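Agglutinin (Narcissus pseudonarcissus, PDB 3DZW) binds mannose-containing glycans, here captured with alpha-1,3-linked mannobiose, as a tetrameric lectin of the monocot mannose-binding family. Local coordinates at residues A[8-11]-A[12-16]; A[43-46]-A[47-50]. All coordinates share one frame; numbering follows the deposited sequence.

Contact 1. Residues A[8-11]-A[12-16]; sequences ETLS and PGEFL
Glu14 lays its side chain back over Ser11, the residue three positions before it, so that the carboxylate comes to rest beside the serine backbone. CG stands anti to the carbonyl carbon (chi1 -65°) and the chain beyond it is extended, which brings OE1 to the amide N of Ser11 at 2.9 Å. That N-H points almost straight at the oxygen, with an angle of 168°, but meets it from well above the carboxylate plane. The backbone makes the complementary bond: Glu14 N donates to Ser11 O at 2.9 Å and closes a type II turn over Pro12 and Gly13. Gly13, with phi of 87°, holds a position where a CB would press against the preceding carbonyl oxygen. A water joins three of the polar groups, donating to Thr9 O (2.9 Å) and Glu14 OE1 (3.2 Å) and also bonded to Ser11 OG. Beneath the polar layer, CD2 of the buried Leu10 lies 4.1 Å from Glu14 CB, the two side chains crossing at a slant. The turn carries the chain from strand 8-10, which pairs with strand 53-56, to strand 15-18, which pairs with strand 21-25, and so links the two four-stranded antiparallel sheets of this beta-prism II lectin. The Phe15 ring lies on Val22 and Ile24 and packs on Arg20 of a second subunit. With OE1 taking both an amide N-H and a water proton, the carboxylate is probably kept ionised and the turn is held at Ser11 through both its N and its O.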
ATOM      1  N   GLU A   8      -2.769   8.949  18.396  1.00 18.25           N
ATOM      2  CA  GLU A   8      -1.550   8.184  18.001  1.00 18.42           C
ATOM      3  C   GLU A   8      -0.318   9.069  17.982  1.00 18.42           C
ATOM      4  O   GLU A   8      -0.422  10.309  17.895  1.00 19.85           O
ATOM      5  CB  GLU A   8      -1.713   7.535  16.620  1.00 19.47           C
ATOM      6  CG  GLU A   8      -2.833   6.486  16.519  1.00 19.70           C
ATOM      7  CD  GLU A   8      -2.900   5.817  15.130  1.00 25.71           C
ATOM      8  OE1 GLU A   8      -2.463   6.442  14.127  1.00 21.65           O
ATOM      9  OE2 GLU A   8      -3.406   4.674  15.044  1.00 27.17           O
ATOM     10  N   THR A   9       0.853   8.432  18.038  1.00 18.63           N
ATOM     11  CA  THR A   9       2.122   9.138  18.032  1.00 19.16           C
ATOM     12  C   THR A   9       3.162   8.461  17.154  1.00 20.65           C
ATOM     13  O   THR A   9       3.069   7.262  16.869  1.00 24.58           O
ATOM     14  CB  THR A   9       2.741   9.204  19.443  1.00 22.03           C
ATOM     15  OG1 THR A   9       3.015   7.868  19.909  1.00 26.76           O
ATOM     16  CG2 THR A   9       1.811   9.918  20.437  1.00 18.27           C
ATOM     17  N   LEU A  10       4.153   9.247  16.719  1.00 18.82           N
ATOM     18  CA  LEU A  10       5.269   8.734  15.961  1.00 19.63           C
ATOM     19  C   LEU A  10       6.480   8.805  16.873  1.00 19.56           C
ATOM     20  O   LEU A  10       6.860   9.894  17.324  1.00 19.46           O
ATOM     21  CB  LEU A  10       5.540   9.534  14.670  1.00 20.33           C
ATOM     22  CG  LEU A  10       4.518   9.500  13.527  1.00 18.87           C
ATOM     23  CD1 LEU A  10       5.004  10.361  12.375  1.00 24.34           C
ATOM     24  CD2 LEU A  10       4.252   8.072  13.043  1.00 21.89           C
ATOM     25  N   SER A  11       7.067   7.640  17.178  1.00 21.07           N
ATOM     26  CA  SER A  11       8.256   7.558  18.015  1.00 21.52           C
ATOM     27  C   SER A  11       9.469   7.937  17.182  1.00 20.43           C
ATOM     28  O   SER A  11       9.367   8.024  15.951  1.00 21.69           O
ATOM     29  CB  SER A  11       8.417   6.139  18.576  1.00 24.05           C
ATOM     30  OG  SER A  11       7.277   5.739  19.306  1.00 29.72           O
ATOM     31  N   PRO A  12      10.641   8.185  17.838  1.00 22.57           N
ATOM     32  CA  PRO A  12      11.835   8.536  17.060  1.00 22.03           C
ATOM     33  C   PRO A  12      12.121   7.541  15.924  1.00 22.43           C
ATOM     34  O   PRO A  12      12.135   6.306  16.146  1.00 21.19           O
ATOM     35  CB  PRO A  12      12.960   8.506  18.106  1.00 23.70           C
ATOM     36  CG  PRO A  12      12.285   8.807  19.386  1.00 24.43           C
ATOM     37  CD  PRO A  12      10.917   8.192  19.292  1.00 23.22           C
ATOM     38  N   GLY A  13      12.323   8.069  14.719  1.00 21.32           N
ATOM     39  CA  GLY A  13      12.605   7.244  13.544  1.00 21.86           C
ATOM     40  C   GLY A  13      11.360   6.734  12.807  1.00 20.92           C
ATOM     41  O   GLY A  13      11.481   6.184  11.714  1.00 23.88           O
ATOM     42  N   GLU A  14      10.163   6.918  13.399  1.00 20.25           N
ATOM     43  CA  GLU A  14       8.897   6.458  12.755  1.00 18.64           C
ATOM     44  C   GLU A  14       8.429   7.493  11.733  1.00 17.74           C
ATOM     45  O   GLU A  14       8.856   8.659  11.780  1.00 16.41           O
ATOM     46  CB  GLU A  14       7.829   6.119  13.798  1.00 19.14           C
ATOM     47  CG  GLU A  14       8.247   4.907  14.666  1.00 20.80           C
ATOM     48  CD  GLU A  14       7.164   4.431  15.613  1.00 23.23           C
ATOM     49  OE1 GLU A  14       6.213   5.185  15.873  1.00 20.94           O
ATOM     50  OE2 GLU A  14       7.286   3.286  16.114  1.00 24.76           O
ATOM     51  N   PHE A  15       7.541   7.077  10.828  1.00 16.99           N
ATOM     52  CA  PHE A  15       7.140   7.927   9.737  1.00 16.55           C
ATOM     53  C   PHE A  15       5.880   7.538   9.038  1.00 16.24           C
ATOM     54  O   PHE A  15       5.326   6.440   9.251  1.00 18.37           O
ATOM     55  CB  PHE A  15       8.242   7.796   8.671  1.00 16.71           C
ATOM     56  CG  PHE A  15       8.439   6.336   8.190  1.00 16.75           C
ATOM     57  CD1 PHE A  15       9.279   5.454   8.896  1.00 16.21           C
ATOM     58  CD2 PHE A  15       7.748   5.844   7.069  1.00 18.90           C
ATOM     59  CE1 PHE A  15       9.436   4.122   8.481  1.00 18.53           C
ATOM     60  CE2 PHE A  15       7.907   4.509   6.652  1.00 17.85           C
ATOM     61  CZ  PHE A  15       8.755   3.654   7.361  1.00 19.01           C
ATOM     62  N   LEU A  16       5.417   8.458   8.178  1.00 17.63           N
ATOM     63  CA  LEU A  16       4.301   8.229   7.299  1.00 16.33           C
ATOM     64  C   LEU A  16       4.913   8.165   5.929  1.00 16.95           C
ATOM     65  O   LEU A  16       5.946   8.816   5.680  1.00 15.16           O
ATOM     66  CB  LEU A  16       3.277   9.361   7.335  1.00 16.37           C
ATOM     67  CG  LEU A  16       2.544   9.673   8.633  1.00 13.78           C
ATOM     68  CD1 LEU A  16       1.544  10.833   8.402  1.00 12.87           C
ATOM     69  CD2 LEU A  16       1.835   8.462   9.157  1.00 17.21           C
TER
HETATM   70  O   HOH W   1       4.424   5.364  18.536  1.00 35.66           O

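Contact 2. Residues A[43-46]-A[47-50]; sequences TNTG and GLDR
Leu48 and Thr45 make the apolar part of this contact, meeting at an oblique angle across a tight turn. Leu48 CD2 sits 3.7 Å from Thr45 CB and 3.8 Å from Thr45 CG2, while the other methyl, CD1, rests against the backbone, 3.2 Å from both Thr45 O and Gly46 O. Chi1 of -74° puts CG of Leu48 anti to its own carbonyl carbon and swings the branched end back over the residues that precede it. The leucine is exposed, yet its two methyls divide the work: one touches the threonine side chain, the other two carbonyl oxygens.

The backbone supplies the shape. Thr45 to Leu48 form a type II beta turn with glycines at both central positions, and Gly47 has the positive phi (80°) that favours glycine there. Thr45 O and Leu48 N stand 3.5 Å apart without the usual turn bond, and the polar ties of the turn run instead to the rest of the protein. This turn belongs to the long loop between strands 38-42 and 53-56, which leads from one four-stranded antiparallel sheet of the beta-prism II fold to the other; the disulfide Cys29-Cys52 lies close to it in the fold.

Polar bonds tie the turn to the sugar-pocket loop. Thr43 OG1 donates to Thr45 OG1 at 2.8 Å, and Thr45 OG1 is also bonded to Cys29 O, so the threonine hydroxyl faces the protein while its methyl is left to Leu48. Thr45 N bonds to Asn30 OD1, the side chain of a sugar-pocket residue, and Gly47 shares a backbone bond with Asp28 of that pocket. Farther along, the Asp49 side chain touches Cys29, Ser66 and Pro67.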
ATOM      1  N   THR A  43      10.241  21.353  10.520  1.00 21.35           N
ATOM      2  CA  THR A  43       9.920  22.174  11.688  1.00 21.53           C
ATOM      3  C   THR A  43      11.133  23.024  12.111  1.00 23.21           C
ATOM      4  O   THR A  43      10.998  23.948  12.931  1.00 23.75           O
ATOM      5  CB  THR A  43       9.449  21.319  12.873  1.00 19.06           C
ATOM      6  OG1 THR A  43      10.412  20.276  13.144  1.00 17.91           O
ATOM      7  CG2 THR A  43       8.092  20.688  12.574  1.00 19.49           C
ATOM      8  N   ASN A  44      12.313  22.703  11.546  1.00 22.30           N
ATOM      9  CA  ASN A  44      13.555  23.425  11.834  1.00 23.77           C
ATOM     10  C   ASN A  44      13.904  23.359  13.310  1.00 25.47           C
ATOM     11  O   ASN A  44      14.302  24.358  13.917  1.00 28.27           O
ATOM     12  CB  ASN A  44      13.446  24.879  11.353  1.00 23.48           C
ATOM     13  CG  ASN A  44      13.105  24.981   9.864  1.00 25.10           C
ATOM     14  OD1 ASN A  44      13.550  24.172   9.056  1.00 27.15           O
ATOM     15  ND2 ASN A  44      12.332  25.987   9.506  1.00 28.49           N
ATOM     16  N   THR A  45      13.744  22.163  13.881  1.00 23.67           N
ATOM     17  CA  THR A  45      14.026  21.907  15.282  1.00 24.75           C
ATOM     18  C   THR A  45      15.134  20.841  15.440  1.00 24.64           C
ATOM     19  O   THR A  45      15.226  20.165  16.477  1.00 26.32           O
ATOM     20  CB  THR A  45      12.752  21.471  16.029  1.00 25.56           C
ATOM     21  OG1 THR A  45      12.146  20.359  15.344  1.00 24.96           O
ATOM     22  CG2 THR A  45      11.759  22.615  16.087  1.00 24.64           C
ATOM     23  N   GLY A  46      15.975  20.705  14.412  1.00 26.69           N
ATOM     24  CA  GLY A  46      17.073  19.759  14.446  1.00 27.33           C
ATOM     25  C   GLY A  46      18.161  20.244  15.400  1.00 29.18           C
ATOM     26  O   GLY A  46      18.464  21.433  15.445  1.00 27.46           O
ATOM     27  N   GLY A  47      18.721  19.323  16.177  1.00 31.31           N
ATOM     28  CA  GLY A  47      19.790  19.658  17.134  1.00 34.33           C
ATOM     29  C   GLY A  47      19.330  20.285  18.462  1.00 36.84           C
ATOM     30  O   GLY A  47      20.157  20.549  19.334  1.00 40.17           O
ATOM     31  N   LEU A  48      18.021  20.520  18.618  1.00 39.10           N
ATOM     32  CA  LEU A  48      17.490  21.116  19.870  1.00 39.12           C
ATOM     33  C   LEU A  48      17.545  20.124  21.026  1.00 39.70           C
ATOM     34  O   LEU A  48      17.833  20.505  22.162  1.00 39.99           O
ATOM     35  CB  LEU A  48      16.052  21.644  19.682  1.00 40.07           C
ATOM     36  CG  LEU A  48      15.877  22.955  18.883  1.00 41.16           C
ATOM     37  CD1 LEU A  48      16.532  22.895  17.521  1.00 45.18           C
ATOM     38  CD2 LEU A  48      14.386  23.307  18.756  1.00 38.85           C
ATOM     39  N   ASP A  49      17.260  18.852  20.736  1.00 39.06           N
ATOM     40  CA  ASP A  49      17.296  17.815  21.741  1.00 38.73           C
ATOM     41  C   ASP A  49      17.454  16.438  21.000  1.00 39.41           C
ATOM     42  O   ASP A  49      17.672  16.418  19.779  1.00 39.71           O
ATOM     43  CB  ASP A  49      16.048  17.883  22.625  1.00 39.66           C
ATOM     44  CG  ASP A  49      16.236  17.186  23.981  1.00 41.72           C
ATOM     45  OD1 ASP A  49      17.067  16.254  24.081  1.00 46.81           O
ATOM     46  OD2 ASP A  49      15.542  17.577  24.942  1.00 47.59           O
ATOM     47  N   ARG A  50      17.339  15.320  21.731  1.00 38.00           N
ATOM     48  CA  ARG A  50      17.494  14.008  21.145  1.00 37.81           C
ATOM     49  C   ARG A  50      16.249  13.149  21.432  1.00 35.64           C
ATOM     50  O   ARG A  50      15.684  13.215  22.521  1.00 33.95           O
ATOM     51  CB  ARG A  50      18.719  13.335  21.743  1.00 40.99           C
ATOM     52  CG  ARG A  50      19.409  12.288  20.859  1.00 41.87           C
ATOM     53  CD  ARG A  50      20.309  12.975  19.790  1.00 48.28           C
ATOM     54  NE  ARG A  50      21.139  12.004  19.032  1.00 49.29           N
ATOM     55  CZ  ARG A  50      20.862  11.517  17.807  1.00 52.74           C
ATOM     56  NH1 ARG A  50      19.785  11.908  17.139  1.00 58.19           N
ATOM     57  NH2 ARG A  50      21.695  10.645  17.242  1.00 54.32           N
TER

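Contact 1 and contact 2 follow one another along the chain, their centres 15 Å apart and their nearest atoms about 6 Å apart without touching. Each is built on a type II beta turn with glycine in its third position, and each joins sheets of the same prism; the centre of 8-16 lies about 8 Å from the chain centre, that of 43-50 about 15 Å. Contact 1 enters the sheet 15-18 to 38-42 at its first strand, and contact 2 follows its last; this sheet carries the pocket of Gln26, Asp28, Asn30, Tyr34 and Pro39. In contact 2, Gly46 is about 5 Å from a bound mannose; in contact 1, Gly13 is about 9 Å from a bound mannose.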